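PDB 3O74: fructose transport system repressor FruR, which probably binds specific DNA sites to repress or activate transcription, and takes fructose 1-phosphate as its preferred effector. Local coordinates for residues A61-S66 against P84-D89; P226-A231 against F265-S270; L111-L116 against D143-G148; A124-R129 against R168-L173. One frame throughout, in Å; residues are numbered along the deposited sequence.

In the fold
From the N terminus, contact 1 comes first: it joins two parallel strands and closes the short loop that carries helix 74-80. It lies in one half of the molecule, with its centre about 29 Å from the centre of contact 2. Contacts 3 and 4 then cross along the chain, their segments alternating: contact 3 brings the ends of helices 104-116 and 133-144 together, with strand 122-128 between them in the chain, and contact 4 sets helix 163-177 on that same strand. Contact 2 opens only after both have closed, pairing strand 227-231 with the C-terminal end of 257-266. It also touches contact 3, whose helix lies against it. Contacts 1, 2 and 4 all reach one sheet.

Contact 1: residues A61-S66 against P84-D89; sequences ALFVAS and PVIAID
Phe-63 and Ile-86 sit side by side and point the same way from neighbouring parallel strands. Followed outward, Phe-63 first sets CB against CD1 of Ile-88, 3.8 Å away. Its CG, beside the backbone N (chi1 -60°), and its ring CD1 keep to that same Ile-88 CD1; Phe-63 CD1 also reaches Ile-86 CB at 3.7 Å, and CE1 stays within 4.0 Å of that Ile-86 CB. The ring thus lies obliquely against Ile-86 and Ile-88, and Leu-24 of helix 15-30 and Ala-245 of helix 234-250 pack against it from outside the pair. On the other face of the sheet Val-64 CG1 meets Val-85 CG1 at 3.8 Å; compact branched chains suit this buried surface. Between the faces four backbone bonds fix the register. Pro-84, which has no N-H to give, takes part as an acceptor, its O receiving Leu-62 N at 2.9 Å. Leu-62 O in turn accepts Ile-86 N, Ile-86 O accepts Val-64 N, and Val-64 O accepts Ile-88 N. With helix 74-80 between them, strands 61-64 and 85-88 form a beta-alpha-beta unit, the building block of the Rossmann-like halves in the LacI and periplasmic-binding-protein fold.

Contact 2: residues P226-A231 against F265-S270; sequences PVNAMA and FKQRIS
A single side-chain oxygen, Asn-228 OD1, receives two consecutive backbone N-H groups, from Arg-268 at 2.8 Å and from Ile-269 at 3.0 Å. Here chi1 (-75°) sets CG beside the backbone N, and chi2 near zero turns OD1 to the donors, both tilted from the carbonyl plane. Asparagine suits the place: OD1 grips the chain where strand 257-266 has ended, and ND2 on the other branch gives a bond to a water at 2.8 Å and another to Ser-114 OG of helix 104-116. That water also donates to Ile-269 O. One residue on from Asn-228, Ala-229 pairs with Lys-266, Ala-229 N bonding to Lys-266 O (2.9 Å) and Lys-266 N to Ala-229 O (2.7 Å). At the next, non-hydrogen-bonded pair, Met-230, present as selenomethionine, bends at chi2, which places SE, and CE then lies over one face of the Phe-265 ring in a CH-pi contact, 3.7 Å from the centroid and 18° off its normal. SE stands obliquely to the ring as the Met-aromatic partner, and CG of Gln-267 lies over the opposite face. Pro-226 CB packs on Ile-269 CG1 (3.8 Å), two apolar groups crossing at about a right angle. The stem of Arg-268 runs past Val-227 O, and its guanidinium goes on to Asp-216 and Asp-221, the latter shared with Lys-266. Antiparallel pairing of the final strand with a neighbour in an otherwise parallel sheet, continued by the Asn-228 bonds to the backbone of the C-terminal tail, fits the periplasmic-binding-protein-like core of LacI-family regulators.

Contact 3: residues L111-L116 against D143-G148; sequences LAASLL and DEALQG
Ala-112 meets Ala-145 methyl to methyl, CB to CB at 3.9 Å, where the C-terminal part of helix 104-116 meets the residues following Glu-144. The residues' small size lets the backbones close in: the next residue, Ala-113, has its CA only 5.7 Å from that of Ala-145. Its own methyl stands a little further off, and its backbone N lies 4.1 Å from Ala-145 CB, so that this one methyl rests against two successive residues of the helix. Ser-114 turns from the contact, and its OG, which Asn-228 ND2 of contact 2 also reaches, bonds back to Leu-111 O at 2.7 Å, as helical serines often do. Leu-115 likewise faces the other way, onto Ala-183 and Val-185 of the sheet. The fold here is helix-strand-helix: strand 122-128 lies in the chain between helices 104-116 and 133-144, which pack as neighbours against the sheet in the alternating alpha/beta pattern of the LacI-family core. Leu-116, a turn on from Ala-112, reaches across with CD2, which lies 3.4 Å from Ala-145 O and 3.6 Å from Leu-146 CD2. Its torsions are unusual, chi1 -106° and chi2 12°, with CD1 nearly eclipsing CA. The two leucines cross at about a right angle, and the isobutyl groups extend the apolar contact beyond the alanines. Leu-146 lies within a type I turn from Glu-144 to Gln-147, and its N bonds back to Asp-143 O, just before the turn, at 2.8 Å; beyond Leu-116 it also leans on Val-153 and Arg-155 of strand 152-158.

Contact 4: residues A124-R129 against R168-L173; sequences ALIGAR and RLMQQL
Strand 124-128, with Ala-124 and Ile-126 facing the helix, runs roughly antiparallel to helix 168-173, the axes 9.4 Å apart at their closest and their directions 149° apart. At one end Ala-124 CB touches Leu-173 CD2 at 3.6 Å; the small methyl lets both leucine branches come close, CD1 lying 4.0 Å from it. In the middle Ile-126 divides its work. CG2 faces Leu-169 CD1 at 4.0 Å, the two side chains sliding past each other in opposite directions, while the other branch, extended at chi2 (178°), carries CD1 to the SE of Met-170 at 3.9 Å. Met-170, a selenomethionine here, crosses that branch at about a right angle, its long flexible chain reaching on toward Leu-184 and Leu-199. Further along, Leu-169 CD1 rests 3.3 Å from Gly-127 O, a contact between a methyl and the strand's own carbonyl. In the sheet, strand 122-128 lies between 152-158 and 183-186, the strands that helix 163-177 connects, so this beta-alpha-beta crossover passes above it. With aliphatic carbon and selenium doing nearly all the touching, the attachment probably rests mainly on burial and shape fit, with none of the directional bonding that fixes paired strands.

Contact 1: residues A61-S66 against P84-D89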
loop_
_atom_site.group_PDB
_atom_site.type_symbol
_atom_site.label_atom_id
_atom_site.label_comp_id
_atom_site.label_asym_id
_atom_site.label_seq_id
_atom_site.Cartn_x
_atom_site.Cartn_y
_atom_site.Cartn_z
ATOM N N ALA B 61 7.147 -18.548 -13.495
ATOM C CA ALA B 61 7.688 -18.692 -12.151
ATOM C C ALA B 61 6.734 -18.060 -11.155
ATOM O O ALA B 61 5.923 -17.208 -11.516
ATOM C CB ALA B 61 9.070 -18.057 -12.049
ATOM N N LEU B 62 6.833 -18.482 -9.901
ATOM C CA LEU B 62 5.939 -17.980 -8.865
ATOM C C LEU B 62 6.734 -17.425 -7.692
ATOM O O LEU B 62 7.538 -18.136 -7.072
ATOM C CB LEU B 62 5.002 -19.094 -8.393
ATOM C CG LEU B 62 3.998 -18.808 -7.276
ATOM C CD1 LEU B 62 3.047 -17.671 -7.662
ATOM C CD2 LEU B 62 3.222 -20.074 -6.950
ATOM N N PHE B 63 6.527 -16.142 -7.412
ATOM C CA PHE B 63 7.052 -15.530 -6.202
ATOM C C PHE B 63 6.001 -15.700 -5.122
ATOM O O PHE B 63 4.801 -15.588 -5.393
ATOM C CB PHE B 63 7.324 -14.040 -6.414
ATOM C CG PHE B 63 8.311 -13.750 -7.504
ATOM C CD1 PHE B 63 9.660 -14.014 -7.324
ATOM C CD2 PHE B 63 7.893 -13.200 -8.710
ATOM C CE1 PHE B 63 10.578 -13.743 -8.336
ATOM C CE2 PHE B 63 8.798 -12.924 -9.712
ATOM C CZ PHE B 63 10.140 -13.197 -9.530
ATOM N N VAL B 64 6.430 -15.954 -3.893
ATOM C CA VAL B 64 5.453 -16.152 -2.832
ATOM C C VAL B 64 5.956 -15.782 -1.439
ATOM O O VAL B 64 7.063 -16.142 -1.046
ATOM C CB VAL B 64 4.904 -17.613 -2.836
ATOM C CG1 VAL B 64 6.032 -18.623 -2.656
ATOM C CG2 VAL B 64 3.839 -17.798 -1.766
ATOM N N ALA B 65 5.126 -15.038 -0.715
ATOM C CA ALA B 65 5.298 -14.838 0.715
ATOM C C ALA B 65 4.196 -15.655 1.372
ATOM O O ALA B 65 3.056 -15.203 1.485
ATOM C CB ALA B 65 5.162 -13.376 1.064
ATOM N N SER B 66 4.545 -16.869 1.780
ATOM C CA SER B 66 3.562 -17.873 2.162
ATOM C C SER B 66 3.049 -17.713 3.591
ATOM O O SER B 66 3.732 -17.160 4.452
ATOM C CB SER B 66 4.161 -19.268 1.978
ATOM O OG SER B 66 3.204 -20.281 2.236
ATOM N N PRO B 84 9.287 -23.083 -11.142
ATOM C CA PRO B 84 10.231 -22.396 -10.259
ATOM C C PRO B 84 9.486 -21.601 -9.197
ATOM O O PRO B 84 8.636 -20.776 -9.539
ATOM C CB PRO B 84 10.962 -21.435 -11.202
ATOM C CG PRO B 84 10.731 -21.980 -12.577
ATOM C CD PRO B 84 9.380 -22.610 -12.531
ATOM N N VAL B 85 9.799 -21.849 -7.928
ATOM C CA VAL B 85 9.167 -21.129 -6.829
ATOM C C VAL B 85 10.212 -20.320 -6.075
ATOM O O VAL B 85 11.178 -20.874 -5.548
ATOM C CB VAL B 85 8.459 -22.094 -5.855
ATOM C CG1 VAL B 85 7.868 -21.329 -4.679
ATOM C CG2 VAL B 85 7.380 -22.886 -6.576
ATOM N N ILE B 86 10.026 -19.006 -6.042
ATOM C CA ILE B 86 10.946 -18.125 -5.332
ATOM C C ILE B 86 10.242 -17.492 -4.144
ATOM O O ILE B 86 9.292 -16.727 -4.315
ATOM C CB ILE B 86 11.488 -17.011 -6.244
ATOM C CG1 ILE B 86 12.081 -17.607 -7.519
ATOM C CG2 ILE B 86 12.524 -16.170 -5.501
ATOM C CD1 ILE B 86 13.266 -18.514 -7.264
ATOM N N ALA B 87 10.701 -17.813 -2.937
ATOM C CA ALA B 87 10.124 -17.224 -1.731
ATOM C C ALA B 87 10.599 -15.790 -1.559
ATOM O O ALA B 87 11.741 -15.462 -1.874
ATOM C CB ALA B 87 10.469 -18.061 -0.495
ATOM N N ILE B 88 9.718 -14.936 -1.052
ATOM C CA ILE B 88 10.067 -13.549 -0.785
ATOM C C ILE B 88 9.633 -13.158 0.623
ATOM O O ILE B 88 8.489 -13.394 1.016
ATOM C CB ILE B 88 9.404 -12.593 -1.806
ATOM C CG1 ILE B 88 10.014 -12.784 -3.193
ATOM C CG2 ILE B 88 9.553 -11.147 -1.364
ATOM C CD1 ILE B 88 9.518 -11.776 -4.229
ATOM N N ASP B 89 10.558 -12.566 1.375
ATOM C CA ASP B 89 10.290 -12.087 2.735
ATOM C C ASP B 89 10.098 -13.218 3.744
ATOM O O ASP B 89 10.736 -13.236 4.792
ATOM C CB ASP B 89 9.084 -11.140 2.752
ATOM C CG ASP B 89 8.899 -10.450 4.092
ATOM O OD1 ASP B 89 8.627 -11.147 5.092
ATOM O OD2 ASP B 89 9.023 -9.208 4.148
#

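Contact 2: residues P226-A231 against F265-S270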
loop_
_atom_site.group_PDB
_atom_site.type_symbol
_atom_site.label_atom_id
_atom_site.label_comp_id
_atom_site.label_asym_id
_atom_site.label_seq_id
_atom_site.Cartn_x
_atom_site.Cartn_y
_atom_site.Cartn_z
ATOM N N PRO B 226 9.405 9.880 19.048
ATOM C CA PRO B 226 10.380 9.334 18.099
ATOM C C PRO B 226 10.331 7.811 18.044
ATOM O O PRO B 226 10.251 7.156 19.083
ATOM C CB PRO B 226 11.722 9.800 18.670
ATOM C CG PRO B 226 11.473 9.962 20.131
ATOM C CD PRO B 226 10.049 10.421 20.258
ATOM N N VAL B 227 10.384 7.258 16.837
ATOM C CA VAL B 227 10.341 5.813 16.657
ATOM C C VAL B 227 11.514 5.328 15.803
ATOM O O VAL B 227 11.688 5.769 14.668
ATOM C CB VAL B 227 9.018 5.385 15.982
ATOM C CG1 VAL B 227 8.994 3.882 15.751
ATOM C CG2 VAL B 227 7.822 5.819 16.816
ATOM N N ASN B 228 12.319 4.423 16.349
ATOM C CA ASN B 228 13.372 3.783 15.570
ATOM C C ASN B 228 12.786 2.706 14.665
ATOM O O ASN B 228 11.937 1.925 15.089
ATOM C CB ASN B 228 14.433 3.181 16.486
ATOM C CG ASN B 228 15.347 4.233 17.088
ATOM O OD1 ASN B 228 15.238 5.420 16.781
ATOM N ND2 ASN B 228 16.257 3.797 17.940
ATOM N N ALA B 229 13.244 2.662 13.419
ATOM C CA ALA B 229 12.665 1.754 12.434
ATOM C C ALA B 229 13.716 1.005 11.618
ATOM O O ALA B 229 14.728 1.573 11.218
ATOM C CB ALA B 229 11.717 2.510 11.516
HETATM N N MSE B 230 13.457 -0.278 11.373
HETATM C CA MSE B 230 14.315 -1.105 10.531
HETATM C C MSE B 230 13.598 -1.402 9.217
HETATM O O MSE B 230 12.735 -2.274 9.168
HETATM C CB MSE B 230 14.637 -2.418 11.241
HETATM C CG MSE B 230 15.703 -2.316 12.317
HETATM SE SE MSE B 230 17.483 -2.182 11.547
HETATM C CE MSE B 230 18.516 -2.341 13.184
ATOM N N ALA B 231 13.956 -0.680 8.156
ATOM C CA ALA B 231 13.270 -0.801 6.870
ATOM C C ALA B 231 13.942 -1.792 5.912
ATOM O O ALA B 231 15.162 -1.922 5.896
ATOM C CB ALA B 231 13.138 0.566 6.214
ATOM N N PHE B 265 18.803 0.989 9.089
ATOM C CA PHE B 265 18.399 1.488 10.398
ATOM C C PHE B 265 18.023 2.965 10.317
ATOM O O PHE B 265 18.839 3.807 9.933
ATOM C CB PHE B 265 19.522 1.278 11.418
ATOM C CG PHE B 265 19.052 1.241 12.850
ATOM C CD1 PHE B 265 19.910 0.837 13.862
ATOM C CD2 PHE B 265 17.757 1.602 13.185
ATOM C CE1 PHE B 265 19.490 0.800 15.179
ATOM C CE2 PHE B 265 17.331 1.566 14.502
ATOM C CZ PHE B 265 18.198 1.164 15.499
ATOM N N LYS B 266 16.778 3.271 10.663
ATOM C CA LYS B 266 16.316 4.649 10.728
ATOM C C LYS B 266 16.155 5.041 12.189
ATOM O O LYS B 266 15.153 4.710 12.819
ATOM C CB LYS B 266 14.982 4.813 10.003
ATOM C CG LYS B 266 14.378 6.202 10.156
ATOM C CD LYS B 266 15.180 7.248 9.393
ATOM C CE LYS B 266 14.907 8.647 9.925
ATOM N NZ LYS B 266 14.468 9.597 8.864
ATOM N N GLN B 267 17.152 5.733 12.730
ATOM C CA GLN B 267 17.111 6.152 14.126
ATOM C C GLN B 267 16.543 7.548 14.269
ATOM O O GLN B 267 17.031 8.499 13.658
ATOM C CB GLN B 267 18.495 6.079 14.770
ATOM C CG GLN B 267 18.900 4.684 15.234
ATOM C CD GLN B 267 20.205 4.688 16.009
ATOM O OE1 GLN B 267 21.278 4.933 15.451
ATOM N NE2 GLN B 267 20.118 4.422 17.307
ATOM N N ARG B 268 15.501 7.659 15.080
ATOM C CA ARG B 268 14.868 8.937 15.342
ATOM C C ARG B 268 14.999 9.276 16.820
ATOM O O ARG B 268 14.739 10.402 17.234
ATOM C CB ARG B 268 13.404 8.891 14.913
ATOM C CG ARG B 268 13.231 8.550 13.447
ATOM C CD ARG B 268 11.785 8.272 13.108
ATOM N NE ARG B 268 11.666 7.472 11.893
ATOM C CZ ARG B 268 11.134 7.916 10.762
ATOM N NH1 ARG B 268 10.660 9.150 10.697
ATOM N NH2 ARG B 268 11.066 7.129 9.701
ATOM N N ILE B 269 15.410 8.290 17.609
ATOM C CA ILE B 269 15.631 8.496 19.031
ATOM C C ILE B 269 17.067 8.942 19.290
ATOM O O ILE B 269 18.012 8.201 19.022
ATOM C CB ILE B 269 15.330 7.222 19.842
ATOM C CG1 ILE B 269 13.877 6.786 19.628
ATOM C CG2 ILE B 269 15.614 7.453 21.318
ATOM C CD1 ILE B 269 13.486 5.552 20.415
ATOM N N SER B 270 17.221 10.152 19.819
ATOM C CA SER B 270 18.544 10.725 20.049
ATOM C C SER B 270 19.371 9.876 21.010
ATOM O O SER B 270 18.883 9.449 22.058
ATOM C CB SER B 270 18.429 12.158 20.574
ATOM O OG SER B 270 17.832 12.190 21.859
HETATM O O HOH W 1 18.155 5.455 19.125
#

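Contact 3: residues L111-L116 against D143-G148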
loop_
_atom_site.group_PDB
_atom_site.type_symbol
_atom_site.label_atom_id
_atom_site.label_comp_id
_atom_site.label_asym_id
_atom_site.label_seq_id
_atom_site.Cartn_x
_atom_site.Cartn_y
_atom_site.Cartn_z
ATOM N N LEU B 111 17.664 -3.348 16.948
ATOM C CA LEU B 111 16.495 -2.541 17.267
ATOM C C LEU B 111 16.259 -2.514 18.777
ATOM O O LEU B 111 16.107 -1.447 19.369
ATOM C CB LEU B 111 15.262 -3.075 16.531
ATOM C CG LEU B 111 14.003 -2.207 16.505
ATOM C CD1 LEU B 111 14.315 -0.806 15.994
ATOM C CD2 LEU B 111 12.934 -2.864 15.646
ATOM N N ALA B 112 16.249 -3.691 19.396
ATOM C CA ALA B 112 16.028 -3.793 20.832
ATOM C C ALA B 112 17.168 -3.146 21.616
ATOM O O ALA B 112 16.939 -2.437 22.596
ATOM C CB ALA B 112 15.854 -5.245 21.241
ATOM N N ALA B 113 18.396 -3.391 21.175
ATOM C CA ALA B 113 19.569 -2.824 21.830
ATOM C C ALA B 113 19.534 -1.297 21.813
ATOM O O ALA B 113 20.009 -0.647 22.745
ATOM C CB ALA B 113 20.839 -3.336 21.176
ATOM N N SER B 114 18.966 -0.725 20.756
ATOM C CA SER B 114 18.892 0.728 20.640
ATOM C C SER B 114 17.959 1.335 21.690
ATOM O O SER B 114 18.120 2.492 22.076
ATOM C CB SER B 114 18.482 1.156 19.225
ATOM O OG SER B 114 17.086 1.020 19.014
ATOM N N LEU B 115 16.987 0.550 22.150
ATOM C CA LEU B 115 16.079 0.996 23.204
ATOM C C LEU B 115 16.696 0.760 24.580
ATOM O O LEU B 115 16.497 1.546 25.507
ATOM C CB LEU B 115 14.738 0.266 23.110
ATOM C CG LEU B 115 14.041 0.245 21.747
ATOM C CD1 LEU B 115 12.634 -0.322 21.875
ATOM C CD2 LEU B 115 14.011 1.631 21.125
ATOM N N LEU B 116 17.444 -0.333 24.699
ATOM C CA LEU B 116 18.073 -0.724 25.956
ATOM C C LEU B 116 19.053 0.325 26.479
ATOM O O LEU B 116 19.454 0.283 27.642
ATOM C CB LEU B 116 18.781 -2.073 25.795
ATOM C CG LEU B 116 18.115 -3.296 26.429
ATOM C CD1 LEU B 116 16.690 -2.990 26.859
ATOM C CD2 LEU B 116 18.150 -4.485 25.481
ATOM N N ASP B 143 15.275 -11.454 21.967
ATOM C CA ASP B 143 15.781 -12.163 23.143
ATOM C C ASP B 143 17.294 -12.031 23.263
ATOM O O ASP B 143 17.823 -11.811 24.353
ATOM C CB ASP B 143 15.410 -13.645 23.090
ATOM C CG ASP B 143 13.924 -13.883 23.253
ATOM O OD1 ASP B 143 13.214 -12.955 23.695
ATOM O OD2 ASP B 143 13.466 -15.004 22.947
ATOM N N GLU B 144 17.981 -12.170 22.135
ATOM C CA GLU B 144 19.438 -12.121 22.099
ATOM C C GLU B 144 19.988 -10.820 22.683
ATOM O O GLU B 144 21.007 -10.822 23.369
ATOM C CB GLU B 144 19.935 -12.313 20.665
ATOM C CG GLU B 144 21.317 -11.749 20.399
ATOM C CD GLU B 144 22.420 -12.784 20.501
ATOM O OE1 GLU B 144 22.145 -13.980 20.268
ATOM O OE2 GLU B 144 23.570 -12.396 20.801
ATOM N N ALA B 145 19.306 -9.712 22.411
ATOM C CA ALA B 145 19.734 -8.411 22.914
ATOM C C ALA B 145 19.414 -8.249 24.396
ATOM O O ALA B 145 19.889 -7.317 25.046
ATOM C CB ALA B 145 19.095 -7.291 22.109
ATOM N N LEU B 146 18.601 -9.159 24.922
ATOM C CA LEU B 146 18.173 -9.082 26.314
ATOM C C LEU B 146 19.107 -9.816 27.274
ATOM O O LEU B 146 18.918 -9.766 28.490
ATOM C CB LEU B 146 16.739 -9.595 26.468
ATOM C CG LEU B 146 15.669 -8.723 25.813
ATOM C CD1 LEU B 146 14.286 -9.142 26.276
ATOM C CD2 LEU B 146 15.916 -7.263 26.138
ATOM N N GLN B 147 20.109 -10.500 26.732
ATOM C CA GLN B 147 21.096 -11.168 27.574
ATOM C C GLN B 147 21.702 -10.174 28.559
ATOM O O GLN B 147 22.191 -9.114 28.165
ATOM C CB GLN B 147 22.192 -11.811 26.723
ATOM C CG GLN B 147 21.898 -13.245 26.304
ATOM C CD GLN B 147 22.117 -14.239 27.431
ATOM O OE1 GLN B 147 23.119 -14.175 28.144
ATOM N NE2 GLN B 147 21.182 -15.169 27.589
ATOM N N GLY B 148 21.659 -10.519 29.842
ATOM C CA GLY B 148 22.171 -9.646 30.883
ATOM C C GLY B 148 21.206 -8.562 31.333
ATOM O O GLY B 148 21.574 -7.693 32.129
#

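Contact 4: residues A124-R129 against R168-L173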
loop_
_atom_site.group_PDB
_atom_site.type_symbol
_atom_site.label_atom_id
_atom_site.label_comp_id
_atom_site.label_asym_id
_atom_site.label_seq_id
_atom_site.Cartn_x
_atom_site.Cartn_y
_atom_site.Cartn_z
ATOM N N ALA B 124 8.994 -4.722 26.138
ATOM C CA ALA B 124 8.062 -5.695 25.597
ATOM C C ALA B 124 8.254 -5.888 24.102
ATOM O O ALA B 124 8.756 -5.008 23.403
ATOM C CB ALA B 124 6.631 -5.285 25.898
ATOM N N LEU B 125 7.854 -7.062 23.633
ATOM C CA LEU B 125 7.816 -7.361 22.216
ATOM C C LEU B 125 6.369 -7.620 21.823
ATOM O O LEU B 125 5.676 -8.418 22.456
ATOM C CB LEU B 125 8.656 -8.596 21.906
ATOM C CG LEU B 125 8.515 -9.106 20.475
ATOM C CD1 LEU B 125 9.422 -8.324 19.536
ATOM C CD2 LEU B 125 8.827 -10.595 20.418
ATOM N N ILE B 126 5.909 -6.930 20.790
ATOM C CA ILE B 126 4.589 -7.183 20.245
ATOM C C ILE B 126 4.746 -7.710 18.825
ATOM O O ILE B 126 5.317 -7.046 17.964
ATOM C CB ILE B 126 3.723 -5.918 20.260
ATOM C CG1 ILE B 126 3.185 -5.661 21.672
ATOM C CG2 ILE B 126 2.565 -6.041 19.269
ATOM C CD1 ILE B 126 2.350 -4.390 21.798
ATOM N N GLY B 127 4.235 -8.913 18.596
ATOM C CA GLY B 127 4.363 -9.568 17.313
ATOM C C GLY B 127 3.107 -10.347 16.988
ATOM O O GLY B 127 2.097 -10.205 17.665
ATOM N N ALA B 128 3.172 -11.175 15.953
ATOM C CA ALA B 128 2.012 -11.928 15.495
ATOM C C ALA B 128 2.471 -13.115 14.667
ATOM O O ALA B 128 3.598 -13.132 14.174
ATOM C CB ALA B 128 1.081 -11.036 14.676
ATOM N N ARG B 129 1.598 -14.107 14.523
ATOM C CA ARG B 129 1.924 -15.307 13.762
ATOM C C ARG B 129 3.239 -15.910 14.232
ATOM O O ARG B 129 4.170 -16.046 13.444
ATOM C CB ARG B 129 2.019 -14.977 12.272
ATOM C CG ARG B 129 0.745 -14.401 11.691
ATOM C CD ARG B 129 -0.424 -15.318 11.988
ATOM N NE ARG B 129 -1.283 -15.499 10.824
ATOM C CZ ARG B 129 -0.959 -16.242 9.772
ATOM N NH1 ARG B 129 0.210 -16.866 9.733
ATOM N NH2 ARG B 129 -1.799 -16.357 8.754
ATOM N N ARG B 168 -5.173 -4.657 20.269
ATOM C CA ARG B 168 -5.570 -5.609 21.305
ATOM C C ARG B 168 -4.397 -6.006 22.197
ATOM O O ARG B 168 -4.534 -6.074 23.418
ATOM C CB ARG B 168 -6.184 -6.863 20.680
ATOM C CG ARG B 168 -6.525 -7.957 21.685
ATOM C CD ARG B 168 -7.083 -9.192 20.991
ATOM N NE ARG B 168 -8.058 -8.828 19.968
ATOM C CZ ARG B 168 -7.860 -8.968 18.660
ATOM N NH1 ARG B 168 -6.725 -9.487 18.213
ATOM N NH2 ARG B 168 -8.802 -8.598 17.800
ATOM N N LEU B 169 -3.250 -6.277 21.581
ATOM C CA LEU B 169 -2.061 -6.691 22.325
ATOM C C LEU B 169 -1.500 -5.574 23.206
ATOM O O LEU B 169 -1.044 -5.825 24.321
ATOM C CB LEU B 169 -0.980 -7.204 21.373
ATOM C CG LEU B 169 -1.347 -8.461 20.581
ATOM C CD1 LEU B 169 -0.213 -8.856 19.648
ATOM C CD2 LEU B 169 -1.707 -9.607 21.516
HETATM N N MSE B 170 -1.531 -4.343 22.705
HETATM C CA MSE B 170 -1.071 -3.206 23.495
HETATM C C MSE B 170 -1.935 -3.047 24.741
HETATM O O MSE B 170 -1.423 -2.784 25.826
HETATM C CB MSE B 170 -1.090 -1.916 22.674
HETATM C CG MSE B 170 -0.419 -0.738 23.376
HETATM SE SE MSE B 170 1.451 -1.120 23.788
HETATM C CE MSE B 170 1.932 0.554 24.656
ATOM N N GLN B 171 -3.247 -3.203 24.577
ATOM C CA GLN B 171 -4.175 -3.129 25.704
ATOM C C GLN B 171 -3.852 -4.202 26.730
ATOM O O GLN B 171 -3.712 -3.920 27.920
ATOM C CB GLN B 171 -5.619 -3.304 25.234
ATOM C CG GLN B 171 -6.327 -2.016 24.881
ATOM C CD GLN B 171 -6.526 -1.108 26.079
ATOM O OE1 GLN B 171 -6.405 -1.530 27.231
ATOM N NE2 GLN B 171 -6.837 0.152 25.809
ATOM N N GLN B 172 -3.739 -5.437 26.254
ATOM C CA GLN B 172 -3.446 -6.578 27.112
ATOM C C GLN B 172 -2.138 -6.349 27.860
ATOM O O GLN B 172 -2.018 -6.685 29.036
ATOM C CB GLN B 172 -3.375 -7.853 26.267
ATOM C CG GLN B 172 -3.082 -9.131 27.033
ATOM C CD GLN B 172 -3.056 -10.351 26.125
ATOM O OE1 GLN B 172 -2.373 -11.338 26.406
ATOM N NE2 GLN B 172 -3.799 -10.286 25.024
ATOM N N LEU B 173 -1.165 -5.764 27.171
ATOM C CA LEU B 173 0.127 -5.444 27.768
ATOM C C LEU B 173 -0.016 -4.405 28.875
ATOM O O LEU B 173 0.466 -4.596 29.994
ATOM C CB LEU B 173 1.087 -4.923 26.698
ATOM C CG LEU B 173 2.466 -4.485 27.191
ATOM C CD1 LEU B 173 3.164 -5.638 27.900
ATOM C CD2 LEU B 173 3.316 -3.965 26.040
#